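Long-range contacts in formate-dependent phosphoribosylglycinamide formyltransferase (Mycobacterium tuberculosis H37Rv, PDB 6KHR), which belongs to the ATP-grasp superfamily of multidomain enzymes and forms an assembly of two protein subunits: residues D91-V96 against T116-N121; R27-L32 against L48-I53; A122-C127 against K282-R287; V230-G235 against G288-E293. All coordinates share one frame; numbering follows the deposited sequence.

Contact 1 (D91-V96 against T116-N121)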
loop_
_atom_site.group_PDB
_atom_site.type_symbol
_atom_site.label_atom_id
_atom_site.label_comp_id
_atom_site.label_asym_id
_atom_site.label_seq_id
_atom_site.Cartn_x
_atom_site.Cartn_y
_atom_site.Cartn_z
ATOM N N ASP A 91 13.948 18.100 -6.863
ATOM C CA ASP A 91 15.040 17.159 -7.092
ATOM C C ASP A 91 14.700 16.161 -8.197
ATOM O O ASP A 91 15.553 15.860 -9.049
ATOM C CB ASP A 91 15.371 16.418 -5.803
ATOM C CG ASP A 91 15.569 17.345 -4.635
ATOM O OD1 ASP A 91 16.489 18.180 -4.682
ATOM O OD2 ASP A 91 14.788 17.249 -3.670
ATOM N N PHE A 92 13.464 15.636 -8.198
ATOM C CA PHE A 92 13.027 14.664 -9.192
ATOM C C PHE A 92 11.748 15.128 -9.864
ATOM O O PHE A 92 10.853 15.666 -9.207
ATOM C CB PHE A 92 12.782 13.299 -8.576
ATOM C CG PHE A 92 13.978 12.730 -7.911
ATOM C CD1 PHE A 92 14.923 12.042 -8.644
ATOM C CD2 PHE A 92 14.175 12.905 -6.552
ATOM C CE1 PHE A 92 16.034 11.520 -8.029
ATOM C CE2 PHE A 92 15.287 12.393 -5.938
ATOM C CZ PHE A 92 16.214 11.695 -6.675
ATOM N N LEU A 93 11.661 14.888 -11.174
ATOM C CA LEU A 93 10.496 15.237 -11.981
ATOM C C LEU A 93 9.902 13.966 -12.585
ATOM O O LEU A 93 10.477 13.391 -13.520
ATOM C CB LEU A 93 10.882 16.243 -13.059
ATOM C CG LEU A 93 9.765 16.790 -13.941
ATOM C CD1 LEU A 93 8.625 17.331 -13.091
ATOM C CD2 LEU A 93 10.318 17.879 -14.873
ATOM N N VAL A 94 8.744 13.546 -12.067
ATOM C CA VAL A 94 8.080 12.297 -12.452
ATOM C C VAL A 94 6.821 12.597 -13.263
ATOM O O VAL A 94 5.910 13.289 -12.788
ATOM C CB VAL A 94 7.723 11.442 -11.225
ATOM C CG1 VAL A 94 7.450 10.026 -11.655
ATOM C CG2 VAL A 94 8.833 11.465 -10.230
ATOM N N THR A 95 6.748 12.018 -14.455
ATOM C CA THR A 95 5.647 12.221 -15.383
ATOM C C THR A 95 4.702 11.038 -15.238
ATOM O O THR A 95 5.014 9.928 -15.674
ATOM C CB THR A 95 6.164 12.337 -16.818
ATOM O OG1 THR A 95 7.411 13.046 -16.834
ATOM C CG2 THR A 95 5.167 13.078 -17.676
ATOM N N VAL A 96 3.552 11.291 -14.647
ATOM C CA VAL A 96 2.626 10.173 -14.375
ATOM C C VAL A 96 1.430 10.282 -15.304
ATOM O O VAL A 96 0.595 9.434 -15.230
ATOM C CB VAL A 96 2.205 10.173 -12.901
ATOM C CG1 VAL A 96 1.789 8.792 -12.467
ATOM C CG2 VAL A 96 3.320 10.657 -12.009
ATOM N N THR A 116 17.864 18.650 -11.569
ATOM C CA THR A 116 16.641 17.862 -11.527
ATOM C C THR A 116 16.814 16.671 -12.450
ATOM O O THR A 116 17.208 16.842 -13.609
ATOM C CB THR A 116 15.436 18.694 -11.975
ATOM O OG1 THR A 116 15.177 19.726 -11.017
ATOM C CG2 THR A 116 14.201 17.814 -12.134
ATOM N N GLU A 117 16.608 15.472 -11.917
ATOM C CA GLU A 117 16.711 14.243 -12.735
ATOM C C GLU A 117 15.306 13.918 -13.195
ATOM O O GLU A 117 14.403 14.053 -12.412
ATOM C CB GLU A 117 17.258 13.068 -11.939
ATOM C CG GLU A 117 18.594 13.322 -11.289
ATOM C CD GLU A 117 19.426 12.076 -11.052
ATOM O OE1 GLU A 117 19.528 11.633 -9.913
ATOM O OE2 GLU A 117 19.971 11.554 -12.016
ATOM N N LEU A 118 15.144 13.562 -14.454
ATOM C CA LEU A 118 13.793 13.212 -14.907
ATOM C C LEU A 118 13.633 11.707 -14.778
ATOM O O LEU A 118 14.469 11.021 -15.282
ATOM C CB LEU A 118 13.662 13.656 -16.352
ATOM C CG LEU A 118 12.855 14.928 -16.515
ATOM C CD1 LEU A 118 13.704 16.136 -16.199
ATOM C CD2 LEU A 118 12.273 15.019 -17.903
ATOM N N VAL A 119 12.600 11.240 -14.089
ATOM C CA VAL A 119 12.378 9.778 -13.940
ATOM C C VAL A 119 10.916 9.506 -14.237
ATOM O O VAL A 119 10.152 9.606 -13.342
ATOM C CB VAL A 119 12.699 9.297 -12.521
ATOM C CG1 VAL A 119 12.531 7.806 -12.408
ATOM C CG2 VAL A 119 14.080 9.699 -12.076
ATOM N N PRO A 120 10.498 9.136 -15.451
ATOM C CA PRO A 120 11.406 8.698 -16.485
ATOM C C PRO A 120 12.003 9.839 -17.309
ATOM O O PRO A 120 11.589 10.916 -17.138
ATOM C CB PRO A 120 10.469 7.865 -17.356
ATOM C CG PRO A 120 9.150 8.542 -17.241
ATOM C CD PRO A 120 9.102 9.054 -15.829
ATOM N N ASN A 121 12.944 9.509 -18.190
ATOM C CA ASN A 121 13.660 10.422 -19.116
ATOM C C ASN A 121 12.691 11.092 -20.074
ATOM O O ASN A 121 11.718 10.478 -20.431
ATOM C CB ASN A 121 14.416 9.637 -20.178
ATOM C CG ASN A 121 15.738 9.099 -19.704
ATOM O OD1 ASN A 121 16.175 9.414 -18.616
ATOM N ND2 ASN A 121 16.381 8.297 -20.519
#

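Contact 2 (R27-L32 against L48-I53)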
loop_
_atom_site.group_PDB
_atom_site.type_symbol
_atom_site.label_atom_id
_atom_site.label_comp_id
_atom_site.label_asym_id
_atom_site.label_seq_id
_atom_site.Cartn_x
_atom_site.Cartn_y
_atom_site.Cartn_z
ATOM N N ARG A 27 14.712 16.164 0.098
ATOM C CA ARG A 27 14.402 15.377 -1.104
ATOM C C ARG A 27 12.968 15.638 -1.570
ATOM O O ARG A 27 12.009 15.299 -0.871
ATOM C CB ARG A 27 14.609 13.882 -0.855
ATOM C CG ARG A 27 15.878 13.544 -0.071
ATOM C CD ARG A 27 16.346 12.111 -0.307
ATOM N NE ARG A 27 16.864 11.937 -1.660
ATOM C CZ ARG A 27 17.311 10.783 -2.156
ATOM N NH1 ARG A 27 17.300 9.684 -1.416
ATOM N NH2 ARG A 27 17.769 10.723 -3.401
ATOM N N ARG A 28 12.827 16.245 -2.747
ATOM C CA ARG A 28 11.547 16.749 -3.232
ATOM C C ARG A 28 11.259 16.163 -4.607
ATOM O O ARG A 28 12.047 16.342 -5.544
ATOM C CB ARG A 28 11.541 18.277 -3.275
ATOM C CG ARG A 28 10.764 18.940 -2.128
ATOM C CD ARG A 28 11.218 20.376 -1.864
ATOM N NE ARG A 28 11.643 21.030 -3.097
ATOM C CZ ARG A 28 10.844 21.756 -3.871
ATOM N NH1 ARG A 28 9.574 21.942 -3.532
ATOM N NH2 ARG A 28 11.318 22.300 -4.985
ATOM N N VAL A 29 10.148 15.446 -4.712
ATOM C CA VAL A 29 9.711 14.807 -5.944
ATOM C C VAL A 29 8.495 15.571 -6.431
ATOM O O VAL A 29 7.661 15.996 -5.628
ATOM C CB VAL A 29 9.376 13.314 -5.725
ATOM C CG1 VAL A 29 9.075 12.617 -7.048
ATOM C CG2 VAL A 29 10.502 12.602 -4.993
ATOM N N MET A 30 8.396 15.763 -7.736
ATOM C CA MET A 30 7.265 16.457 -8.326
ATOM C C MET A 30 6.555 15.493 -9.260
ATOM O O MET A 30 7.188 14.873 -10.116
ATOM C CB MET A 30 7.713 17.724 -9.067
ATOM C CG MET A 30 6.571 18.557 -9.593
ATOM S SD MET A 30 7.090 20.009 -10.529
ATOM C CE MET A 30 7.708 21.064 -9.225
ATOM N N LEU A 31 5.249 15.366 -9.090
ATOM C CA LEU A 31 4.436 14.425 -9.849
ATOM C C LEU A 31 3.596 15.190 -10.865
ATOM O O LEU A 31 2.691 15.943 -10.495
ATOM C CB LEU A 31 3.541 13.615 -8.917
ATOM C CG LEU A 31 4.193 12.669 -7.915
ATOM C CD1 LEU A 31 3.104 12.013 -7.118
ATOM C CD2 LEU A 31 5.009 11.623 -8.625
ATOM N N LEU A 32 3.887 14.987 -12.145
ATOM C CA LEU A 32 3.051 15.524 -13.213
ATOM C C LEU A 32 1.870 14.576 -13.411
ATOM O O LEU A 32 2.023 13.456 -13.925
ATOM C CB LEU A 32 3.866 15.700 -14.492
ATOM C CG LEU A 32 4.652 17.004 -14.707
ATOM C CD1 LEU A 32 4.964 17.741 -13.409
ATOM C CD2 LEU A 32 5.933 16.753 -15.493
ATOM N N LEU A 48 9.180 6.781 2.435
ATOM C CA LEU A 48 10.627 6.748 2.296
ATOM C C LEU A 48 11.259 8.085 2.639
ATOM O O LEU A 48 12.473 8.228 2.490
ATOM C CB LEU A 48 11.022 6.345 0.872
ATOM C CG LEU A 48 10.657 4.972 0.307
ATOM C CD1 LEU A 48 10.910 4.898 -1.221
ATOM C CD2 LEU A 48 11.436 3.890 1.010
ATOM N N GLY A 49 10.464 9.063 3.065
ATOM C CA GLY A 49 10.991 10.305 3.582
ATOM C C GLY A 49 10.930 11.507 2.670
ATOM O O GLY A 49 11.512 12.540 3.015
ATOM N N ALA A 50 10.242 11.433 1.541
ATOM C CA ALA A 50 10.291 12.514 0.566
ATOM C C ALA A 50 9.055 13.402 0.640
ATOM O O ALA A 50 7.940 12.918 0.840
ATOM C CB ALA A 50 10.436 11.960 -0.852
ATOM N N GLU A 51 9.270 14.705 0.473
ATOM C CA GLU A 51 8.194 15.645 0.189
ATOM C C GLU A 51 7.750 15.493 -1.262
ATOM O O GLU A 51 8.581 15.366 -2.165
ATOM C CB GLU A 51 8.669 17.077 0.428
ATOM C CG GLU A 51 7.819 17.900 1.377
ATOM C CD GLU A 51 8.292 19.356 1.503
ATOM O OE1 GLU A 51 8.931 19.881 0.560
ATOM O OE2 GLU A 51 8.022 19.975 2.556
ATOM N N VAL A 52 6.438 15.527 -1.502
ATOM C CA VAL A 52 5.909 15.371 -2.853
ATOM C C VAL A 52 5.044 16.569 -3.224
ATOM O O VAL A 52 4.171 16.986 -2.454
ATOM C CB VAL A 52 5.093 14.077 -3.026
ATOM C CG1 VAL A 52 4.495 14.050 -4.432
ATOM C CG2 VAL A 52 5.971 12.860 -2.778
ATOM N N ILE A 53 5.279 17.099 -4.419
ATOM C CA ILE A 53 4.464 18.139 -5.025
ATOM C C ILE A 53 3.581 17.472 -6.070
ATOM O O ILE A 53 4.088 16.812 -6.982
ATOM C CB ILE A 53 5.347 19.218 -5.665
ATOM C CG1 ILE A 53 6.351 19.750 -4.642
ATOM C CG2 ILE A 53 4.502 20.322 -6.285
ATOM C CD1 ILE A 53 7.688 20.105 -5.264
#

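Contact 3 (A122-C127 against K282-R287)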
loop_
_atom_site.group_PDB
_atom_site.type_symbol
_atom_site.label_atom_id
_atom_site.label_comp_id
_atom_site.label_asym_id
_atom_site.label_seq_id
_atom_site.Cartn_x
_atom_site.Cartn_y
_atom_site.Cartn_z
ATOM N N ALA A 122 13.020 12.285 -20.541
ATOM C CA ALA A 122 12.143 12.943 -21.523
ATOM C C ALA A 122 12.180 12.114 -22.791
ATOM O O ALA A 122 11.248 12.169 -23.544
ATOM C CB ALA A 122 12.591 14.336 -21.769
ATOM N N ARG A 123 13.275 11.400 -23.005
ATOM C CA ARG A 123 13.334 10.459 -24.119
ATOM C C ARG A 123 12.178 9.463 -24.053
ATOM O O ARG A 123 11.390 9.336 -24.997
ATOM C CB ARG A 123 14.676 9.722 -24.120
ATOM C CG ARG A 123 14.629 8.368 -24.830
ATOM C CD ARG A 123 15.931 8.046 -25.548
ATOM N NE ARG A 123 15.824 6.847 -26.379
ATOM C CZ ARG A 123 15.315 6.832 -27.609
ATOM N NH1 ARG A 123 14.858 7.949 -28.158
ATOM N NH2 ARG A 123 15.259 5.696 -28.292
ATOM N N ALA A 124 12.054 8.763 -22.926
ATOM C CA ALA A 124 11.038 7.726 -22.802
ATOM C C ALA A 124 9.637 8.308 -22.934
ATOM O O ALA A 124 8.769 7.709 -23.584
ATOM C CB ALA A 124 11.196 7.001 -21.469
ATOM N N VAL A 125 9.397 9.471 -22.321
ATOM C CA VAL A 125 8.093 10.122 -22.414
ATOM C C VAL A 125 7.753 10.419 -23.869
ATOM O O VAL A 125 6.637 10.151 -24.329
ATOM C CB VAL A 125 8.065 11.402 -21.548
ATOM C CG1 VAL A 125 6.802 12.224 -21.793
ATOM C CG2 VAL A 125 8.207 11.067 -20.067
ATOM N N ARG A 126 8.721 10.945 -24.623
ATOM C CA ARG A 126 8.454 11.270 -26.022
ATOM C C ARG A 126 8.235 10.017 -26.862
ATOM O O ARG A 126 7.317 9.975 -27.690
ATOM C CB ARG A 126 9.588 12.107 -26.611
ATOM C CG ARG A 126 9.436 12.328 -28.112
ATOM C CD ARG A 126 10.502 13.246 -28.686
ATOM N NE ARG A 126 10.498 14.550 -28.027
ATOM C CZ ARG A 126 9.661 15.542 -28.324
ATOM N NH1 ARG A 126 8.743 15.387 -29.273
ATOM N NH2 ARG A 126 9.737 16.690 -27.666
ATOM N N CYS A 127 9.062 8.986 -26.672
ATOM C CA CYS A 127 8.961 7.819 -27.540
ATOM C C CYS A 127 7.641 7.095 -27.356
ATOM O O CYS A 127 7.079 6.567 -28.321
ATOM C CB CYS A 127 10.122 6.862 -27.285
ATOM S SG CYS A 127 11.733 7.518 -27.756
ATOM N N LYS A 282 15.696 -1.120 -22.351
ATOM C CA LYS A 282 17.054 -0.577 -22.431
ATOM C C LYS A 282 17.177 0.469 -23.535
ATOM O O LYS A 282 17.961 1.406 -23.395
ATOM C CB LYS A 282 18.088 -1.686 -22.636
ATOM C CG LYS A 282 18.562 -2.356 -21.350
ATOM C CD LYS A 282 19.719 -3.315 -21.619
ATOM C CE LYS A 282 20.338 -3.838 -20.325
ATOM N NZ LYS A 282 21.231 -5.010 -20.554
ATOM N N ALA A 283 16.387 0.355 -24.605
ATOM C CA ALA A 283 16.404 1.392 -25.628
ATOM C C ALA A 283 15.865 2.706 -25.081
ATOM O O ALA A 283 16.365 3.780 -25.430
ATOM C CB ALA A 283 15.605 0.949 -26.855
ATOM N N LEU A 284 14.855 2.647 -24.217
ATOM C CA LEU A 284 14.366 3.880 -23.609
ATOM C C LEU A 284 15.383 4.450 -22.629
ATOM O O LEU A 284 15.626 5.661 -22.622
ATOM C CB LEU A 284 13.018 3.640 -22.925
ATOM C CG LEU A 284 11.898 3.252 -23.895
ATOM C CD1 LEU A 284 10.692 2.709 -23.140
ATOM C CD2 LEU A 284 11.509 4.420 -24.800
ATOM N N GLY A 285 16.003 3.597 -21.813
ATOM C CA GLY A 285 17.005 4.043 -20.859
ATOM C C GLY A 285 16.409 4.804 -19.682
ATOM O O GLY A 285 15.214 5.078 -19.601
ATOM N N GLY A 286 17.280 5.133 -18.739
ATOM C CA GLY A 286 16.876 5.856 -17.550
ATOM C C GLY A 286 16.261 4.949 -16.511
ATOM O O GLY A 286 15.917 3.793 -16.753
ATOM N N ARG A 287 16.114 5.501 -15.317
ATOM C CA ARG A 287 15.448 4.796 -14.237
ATOM C C ARG A 287 13.930 4.849 -14.412
ATOM O O ARG A 287 13.387 5.769 -15.020
ATOM C CB ARG A 287 15.855 5.402 -12.896
ATOM C CG ARG A 287 16.781 4.513 -12.088
ATOM C CD ARG A 287 17.563 5.294 -11.063
ATOM N NE ARG A 287 16.818 6.439 -10.560
ATOM C CZ ARG A 287 17.376 7.592 -10.211
ATOM N NH1 ARG A 287 18.682 7.757 -10.331
ATOM N NH2 ARG A 287 16.627 8.583 -9.751
#

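Contact 4 (V230-G235 against G288-E293)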
loop_
_atom_site.group_PDB
_atom_site.type_symbol
_atom_site.label_atom_id
_atom_site.label_comp_id
_atom_site.label_asym_id
_atom_site.label_seq_id
_atom_site.Cartn_x
_atom_site.Cartn_y
_atom_site.Cartn_z
ATOM N N VAL A 230 8.755 -4.044 -15.765
ATOM C CA VAL A 230 10.204 -3.982 -15.685
ATOM C C VAL A 230 10.583 -2.789 -14.820
ATOM O O VAL A 230 10.024 -1.692 -14.963
ATOM C CB VAL A 230 10.840 -3.878 -17.079
ATOM C CG1 VAL A 230 12.317 -3.878 -16.936
ATOM C CG2 VAL A 230 10.383 -5.021 -17.961
ATOM N N VAL A 231 11.523 -3.016 -13.909
ATOM C CA VAL A 231 11.958 -2.031 -12.935
ATOM C C VAL A 231 13.429 -1.780 -13.169
ATOM O O VAL A 231 14.226 -2.726 -13.173
ATOM C CB VAL A 231 11.746 -2.523 -11.491
ATOM C CG1 VAL A 231 12.240 -1.462 -10.483
ATOM C CG2 VAL A 231 10.293 -2.943 -11.251
ATOM N N CYS A 232 13.793 -0.513 -13.331
ATOM C CA CYS A 232 15.181 -0.100 -13.482
ATOM C C CYS A 232 15.501 0.875 -12.361
ATOM O O CYS A 232 14.918 1.963 -12.285
ATOM C CB CYS A 232 15.405 0.533 -14.846
ATOM S SG CYS A 232 14.908 -0.578 -16.139
ATOM N N SER A 233 16.415 0.483 -11.483
ATOM C CA SER A 233 16.854 1.386 -10.439
ATOM C C SER A 233 18.348 1.218 -10.247
ATOM O O SER A 233 19.037 0.561 -11.033
ATOM C CB SER A 233 16.093 1.146 -9.130
ATOM O OG SER A 233 16.434 2.146 -8.186
ATOM N N GLN A 234 18.854 1.849 -9.202
ATOM C CA GLN A 234 20.197 1.603 -8.723
ATOM C C GLN A 234 20.083 0.792 -7.438
ATOM O O GLN A 234 19.151 0.986 -6.651
ATOM C CB GLN A 234 20.953 2.922 -8.499
ATOM C CG GLN A 234 22.106 3.191 -9.512
ATOM C CD GLN A 234 21.637 3.669 -10.894
ATOM O OE1 GLN A 234 21.728 2.941 -11.888
ATOM N NE2 GLN A 234 21.160 4.908 -10.960
ATOM N N GLY A 235 20.986 -0.165 -7.267
ATOM C CA GLY A 235 21.107 -0.856 -6.005
ATOM C C GLY A 235 22.243 -0.250 -5.209
ATOM O O GLY A 235 22.814 0.776 -5.600
ATOM N N GLY A 288 13.245 3.851 -13.884
ATOM C CA GLY A 288 11.799 3.888 -13.916
ATOM C C GLY A 288 11.181 2.514 -13.797
ATOM O O GLY A 288 11.861 1.501 -13.644
ATOM N N VAL A 289 9.855 2.513 -13.852
ATOM C CA VAL A 289 9.063 1.299 -13.866
ATOM C C VAL A 289 8.314 1.285 -15.182
ATOM O O VAL A 289 7.581 2.232 -15.496
ATOM C CB VAL A 289 8.085 1.218 -12.683
ATOM C CG1 VAL A 289 7.229 0.041 -12.846
ATOM C CG2 VAL A 289 8.845 1.078 -11.403
ATOM N N PHE A 290 8.518 0.242 -15.961
ATOM C CA PHE A 290 7.952 0.173 -17.296
ATOM C C PHE A 290 6.985 -0.995 -17.354
ATOM O O PHE A 290 7.264 -2.071 -16.816
ATOM C CB PHE A 290 9.054 0.023 -18.355
ATOM C CG PHE A 290 10.025 1.174 -18.398
ATOM C CD1 PHE A 290 10.995 1.328 -17.410
ATOM C CD2 PHE A 290 9.980 2.098 -19.436
ATOM C CE1 PHE A 290 11.886 2.379 -17.450
ATOM C CE2 PHE A 290 10.877 3.163 -19.479
ATOM C CZ PHE A 290 11.830 3.298 -18.482
ATOM N N GLY A 291 5.829 -0.764 -17.985
ATOM C CA GLY A 291 4.893 -1.818 -18.278
ATOM C C GLY A 291 4.988 -2.163 -19.752
ATOM O O GLY A 291 4.789 -1.303 -20.620
ATOM N N VAL A 292 5.333 -3.406 -20.030
ATOM C CA VAL A 292 5.549 -3.829 -21.408
ATOM C C VAL A 292 4.412 -4.754 -21.774
ATOM O O VAL A 292 4.214 -5.793 -21.127
ATOM C CB VAL A 292 6.904 -4.518 -21.601
ATOM C CG1 VAL A 292 6.953 -5.184 -22.951
ATOM C CG2 VAL A 292 8.000 -3.525 -21.481
ATOM N N GLU A 293 3.672 -4.384 -22.810
ATOM C CA GLU A 293 2.491 -5.125 -23.202
ATOM C C GLU A 293 2.838 -6.161 -24.258
ATOM O O GLU A 293 3.485 -5.842 -25.265
ATOM C CB GLU A 293 1.407 -4.170 -23.695
ATOM C CG GLU A 293 0.778 -3.367 -22.564
ATOM C CD GLU A 293 0.207 -4.252 -21.442
ATOM O OE1 GLU A 293 0.082 -3.765 -20.297
ATOM O OE2 GLU A 293 -0.129 -5.429 -21.699
#

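Contact 1 (D91-V96 against T116-N121)
L93 sits at the middle of this parallel strand pair and buries more surface in it than any other residue. Both its backbone polar atoms are used: L93 N donates to E117 O at 3.1 Å, almost along the carbonyl axis, while L93 O receives V119 N at 3.1 Å, the donor lying well above the carbonyl plane. A third bond, E117 N to D91 O (3.1 Å), lies in the plane of its carbonyl, giving the ladder expected of parallel strands. The side chain of L93, its CG anti to the backbone N (chi1 -176°), lies alongside L118 and points the same way; L93 CD2 meets L118 CD1 at 4.0 Å, and T116 CG2 flanks L93 CB. Helix 102-109 covers L118 from this face. F92 faces the other way with E117. Its CG is anti to the carbonyl carbon (chi1 -59°), which brings ring atom CD1 to 4.2 Å from V119 CG2. The E117 carboxylate runs beside the ring, the two planes 31° apart, and I333 and L334 of helix 325-334 pack on the ring. V119, the third major contributor, meets V94 through a CA-H...O contact, V94 CA lying 3.5 Å from V119 O. The cis peptide bond before P120 then redirects the chain, and P120 CD lies 4.0 Å from T95 N. Strand 117-118 is an outermost strand, within this chain, of a five-stranded parallel sheet of Rossmann-like character. The chemistry implies a short edge strand held by three backbone bonds and packed by leucines on one face, while the other combines F92 with the charged, exposed E117.

Contact 2 (R27-L32 against L48-I53)
I53 buries the most surface here, and its CD1 lies 4.1 Å from M30 CE, the two side chains crossing obliquely. M30 reaches it with CG anti to the backbone N (chi1 -175°) and a bend at the last torsion that turns CE toward I53 CD1. On the sheet face that carries V29 and V52, L31 crosses V52 obliquely, CD1 lying 3.6 Å from V52 CG1, and V29 CG2 touches A50 CB at 4.2 Å; L45 of helix 36-47 packs on both V29 and V52. This helix links strands 28-32 and 51-56 in a beta-alpha-beta crossover, part of the Rossmann-like sheet, and G49 closes it with a Schellman motif. The parallel strands, their directions 28° apart, share four backbone bonds. Three are nearly straight, among them L31 N to I53 O at 2.8 Å; the outermost, E51 N to R27 O at 3.1 Å, is clearly bent, with an N-H...O angle of 136°. Toward the polar edge, the R28 guanidinium crosses the tip of I53, NH1 coming to 3.2 Å from CD1. R28 and E51 run side by side, but the carboxylate meets the aliphatic part of the arginine, with E51 OE1 3.4 Å from R28 CD, and the charged groups stay apart, R28 NH1 being 4.6 Å from E51 OE1. R28 NH2 instead makes a weak hydrogen bond to Q89 O, and R27 packs on A368 of the second subunit.

Contact 3 (A122-C127 against K282-R287)
R123 leaves its helix with CG anti to the backbone N (chi1 156°), bends at the second torsion and then runs extended, so that NE arrives at the end of helix 267-284. L284 answers with CG anti to its carbonyl carbon (chi1 -64°), which, together with an extended second torsion, places CD2 against helix 122-129. The polar half is one hydrogen bond, R123 NE to A283 O at 3.3 Å. It is long but fairly straight, with an N-H...O angle of 163°, and the acceptor lies at the guanidinium edge close to its plane, while the donor lies in the carbonyl plane. The aliphatic part of the same arginine passes the next carbonyl, with R123 CG 3.6 Å from L284 O. The apolar half belongs to L284: its CD2 reaches C127 CB at 3.7 Å and A124 CA at 3.9 Å, while L284 CB meets A124 CB at 4.1 Å. The small side chain of A124 is consistent with the close approach of the backbones, the CA atoms of A124 and L284 being 5.1 Å apart. Just beyond L284, G285 takes positive phi and ends the helix. V308 also packs on A124. The contact joins a helix that follows the Rossmann-like sheet to one in the ATP-grasp domain. A cationic group bonded to a carbonyl in the last helical turn would probably complement the partial negative charge of the helix C-terminus.

Contact 4 (V230-G235 against G288-E293)
The ring of F290 receives the opposing strand at its edge: V230 O lies near the ring plane, 4.0 Å from CD1. C232 SG approaches obliquely, 5.4 Å from the ring centroid and 58° off the normal, a Cys sulfur-aromatic contact with SG 4.4 Å from F290 CE1. V281 and L284 of helix 267-284 pack on this ring. Along its own strand, F290 CE1 passes 3.8 Å from G288 CA, where the glycine, at a phi of 157°, has no side chain. C232 and F290 lie on the V230 face by strand position; their torsions turn SG and the ring beside the backbone N. The other face carries V231 and V289, a non-hydrogen-bonded pair meeting at 4.3 Å between their CG2 atoms, near helix 325-334. Two hydrogen-bonded pairs bracket it. V230 and F290 exchange bonds, F290 N to V230 O at 2.6 Å and V230 N to F290 O at 2.7 Å, and C232 N reaches G288 O at 2.8 Å, with G288 N returning to C232 O. Strand 288-297 is next to an outermost strand of the large antiparallel sheet; four backbone bonds satisfy N and O of V230, C232, G288 and F290 between mostly buried apolar faces.

Along the chain, contact 2 closes first, then contact 1, while the segments of contacts 3 and 4 alternate. Contacts 1 and 2, centres about 10 Å apart, belong to one parallel sheet in which strands 28-32 and 92-95 are neighbours; D91 OD2 probably bonds R28 N. Contact 3 lies about 11 Å, centre to centre, from both contact 1 and contact 4. Strand 117-118 runs on into helix 122-129, and helix 267-284 into strand 288-297, so contact 3 couples the parallel sheet to the antiparallel one. R287 packs against F92 and V119 as well as C232. Contact 2 is farthest out, its centre about 19 Å from contact 4's; contact 3 and the packing of R287 and V119 are among the inter-sheet links.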